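PDB 2GLF: probable M18-family aminopeptidase 1 from Thermotoga maritima, which removes amino acids one at a time from the N-termini of peptides, as a metal-dependent aminopeptidase of the M18 family. Local coordinates for the interface of chains A and B. Residues are numbered along the deposited sequence; one frame, centred on the assembly and turned at random. Chains: chain A/B, Probable M18-family aminopeptidase 1.

The interface of chains A and B. Residues chain A 343, 356, 395; chain B 101-102, 116-117.
Strands 97-101 and 111-119 of chain B offer B:Lys101 and B:His117 to a surface of chain A built from loop residues A:Tyr356 and A:Val395 and from A:Asn343, the last residue of the 3-10 helix 341-343. The B:His117 imidazole is held between two chain A side chains on its opposite faces. On one face the A:Tyr356 ring meets it edge-to-face, the planes at 74° and CE1 of the phenol edge 3.6 Å from CD2 of B:His117. On the other, the methyl CG2 of A:Val395 lies 4.0 Å from the same CD2, offset toward the ring rim. A flat ring suits this slot because both faces can pack, and a branched valine offers a compact methyl surface. B:His117 extends from its strand with CG opposite the backbone N (chi1 -171°), which carries the imidazole between its two neighbours.

The phenol end of A:Tyr356 reaches further into chain B: its hydroxyl OH packs 3.8 Å from CG of B:Lys101 and 3.8 Å from CD of B:Pro102. Beyond CG the lysine chain runs extended, spending its methylenes on packing. CD of B:Lys101 lies 3.6 Å from the amide nitrogen ND2 of A:Asn343, while CE of B:Lys101 comes within 4.1 Å of CG2 of A:Val395. The asparagine amide presents its oxygen OD1 to the proline ring, 3.5 Å from CD of B:Pro102, a van der Waals contact. Proline gives a rigid, compact edge just where the strand ends.

Among these side chains the contacts are van der Waals packing and an edge-to-face ring pair; they join two copies within the deposited twelve-subunit assembly and may help fix their relative orientation.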
ATOM      1  N   ASN A 343     -34.350   2.116  18.727  1.00 18.25           N
ATOM      2  CA  ASN A 343     -35.234   2.698  17.712  1.00 17.91           C
ATOM      3  C   ASN A 343     -35.364   1.768  16.509  1.00 18.17           C
ATOM      4  O   ASN A 343     -35.593   2.223  15.385  1.00 18.11           O
ATOM      5  CB  ASN A 343     -34.702   4.061  17.250  1.00 23.71           C
ATOM      6  CG  ASN A 343     -34.981   5.171  18.252  1.00 24.65           C
ATOM      7  OD1 ASN A 343     -36.053   5.772  18.247  1.00 23.07           O
ATOM      8  ND2 ASN A 343     -34.017   5.440  19.126  1.00 23.49           N
ATOM      9  N   TYR A 356     -39.091   8.867   9.586  1.00 27.85           N
ATOM     10  CA  TYR A 356     -38.202   9.299   8.504  1.00 28.37           C
ATOM     11  C   TYR A 356     -37.235   8.206   8.045  1.00 29.50           C
ATOM     12  O   TYR A 356     -36.882   7.305   8.815  1.00 29.43           O
ATOM     13  CB  TYR A 356     -37.409  10.544   8.927  1.00 31.92           C
ATOM     14  CG  TYR A 356     -36.599  10.367  10.196  1.00 31.66           C
ATOM     15  CD1 TYR A 356     -35.492   9.520  10.229  1.00 28.75           C
ATOM     16  CD2 TYR A 356     -36.965  11.019  11.373  1.00 32.69           C
ATOM     17  CE1 TYR A 356     -34.771   9.322  11.401  1.00 28.92           C
ATOM     18  CE2 TYR A 356     -36.252  10.828  12.550  1.00 32.70           C
ATOM     19  CZ  TYR A 356     -35.158   9.976  12.558  1.00 31.55           C
ATOM     20  OH  TYR A 356     -34.459   9.767  13.723  1.00 30.57           O
ATOM     21  N   VAL A 395     -27.517   6.028  12.540  1.00 33.68           N
ATOM     22  CA  VAL A 395     -27.454   7.259  11.766  1.00 34.58           C
ATOM     23  C   VAL A 395     -26.843   7.249  10.355  1.00 35.96           C
ATOM     24  O   VAL A 395     -27.542   7.581   9.392  1.00 36.47           O
ATOM     25  CB  VAL A 395     -26.819   8.377  12.609  1.00 10.38           C
ATOM     26  CG1 VAL A 395     -26.614   9.642  11.775  1.00  7.35           C
ATOM     27  CG2 VAL A 395     -27.734   8.673  13.785  1.00  9.83           C
TER
ATOM     28  N   LYS B 101     -34.211  11.546  18.545  1.00  5.86           N
ATOM     29  CA  LYS B 101     -34.804  10.417  17.831  1.00  5.86           C
ATOM     30  C   LYS B 101     -36.178  10.168  18.445  1.00  5.86           C
ATOM     31  O   LYS B 101     -36.508  10.743  19.477  1.00  5.86           O
ATOM     32  CB  LYS B 101     -33.953   9.158  17.987  1.00 11.15           C
ATOM     33  CG  LYS B 101     -32.750   9.092  17.072  1.00 11.02           C
ATOM     34  CD  LYS B 101     -32.123   7.712  17.117  1.00  9.57           C
ATOM     35  CE  LYS B 101     -30.961   7.601  16.148  1.00  9.57           C
ATOM     36  NZ  LYS B 101     -30.258   6.299  16.316  1.00  9.57           N
ATOM     37  N   PRO B 102     -37.002   9.314  17.817  1.00 21.90           N
ATOM     38  CA  PRO B 102     -38.331   9.051  18.384  1.00 22.60           C
ATOM     39  C   PRO B 102     -38.264   8.571  19.844  1.00 24.11           C
ATOM     40  O   PRO B 102     -39.043   9.021  20.687  1.00 25.00           O
ATOM     41  CB  PRO B 102     -38.905   8.010  17.429  1.00  5.47           C
ATOM     42  CG  PRO B 102     -38.308   8.426  16.112  1.00  5.34           C
ATOM     43  CD  PRO B 102     -36.865   8.684  16.491  1.00  5.34           C
ATOM     44  N   THR B 116     -29.633  11.536  19.302  1.00 14.50           N
ATOM     45  CA  THR B 116     -30.132  12.428  18.282  1.00 14.50           C
ATOM     46  C   THR B 116     -29.807  11.840  16.931  1.00 14.37           C
ATOM     47  O   THR B 116     -29.186  10.784  16.829  1.00 14.51           O
ATOM     48  CB  THR B 116     -29.482  13.806  18.358  1.00 10.69           C
ATOM     49  OG1 THR B 116     -28.123  13.711  17.920  1.00 10.92           O
ATOM     50  CG2 THR B 116     -29.518  14.329  19.776  1.00 10.86           C
ATOM     51  N   HIS B 117     -30.246  12.542  15.898  1.00 13.30           N
ATOM     52  CA  HIS B 117     -30.007  12.168  14.518  1.00 12.20           C
ATOM     53  C   HIS B 117     -29.824  13.544  13.882  1.00 12.43           C
ATOM     54  O   HIS B 117     -30.743  14.358  13.893  1.00 13.17           O
ATOM     55  CB  HIS B 117     -31.230  11.457  13.958  1.00  7.37           C
ATOM     56  CG  HIS B 117     -31.007  10.837  12.619  1.00  7.57           C
ATOM     57  ND1 HIS B 117     -30.489  11.541  11.553  1.00  8.68           N
ATOM     58  CD2 HIS B 117     -31.255   9.587  12.160  1.00  7.37           C
ATOM     59  CE1 HIS B 117     -30.429  10.752  10.494  1.00  7.37           C
ATOM     60  NE2 HIS B 117     -30.889   9.561  10.836  1.00  8.73           N
TER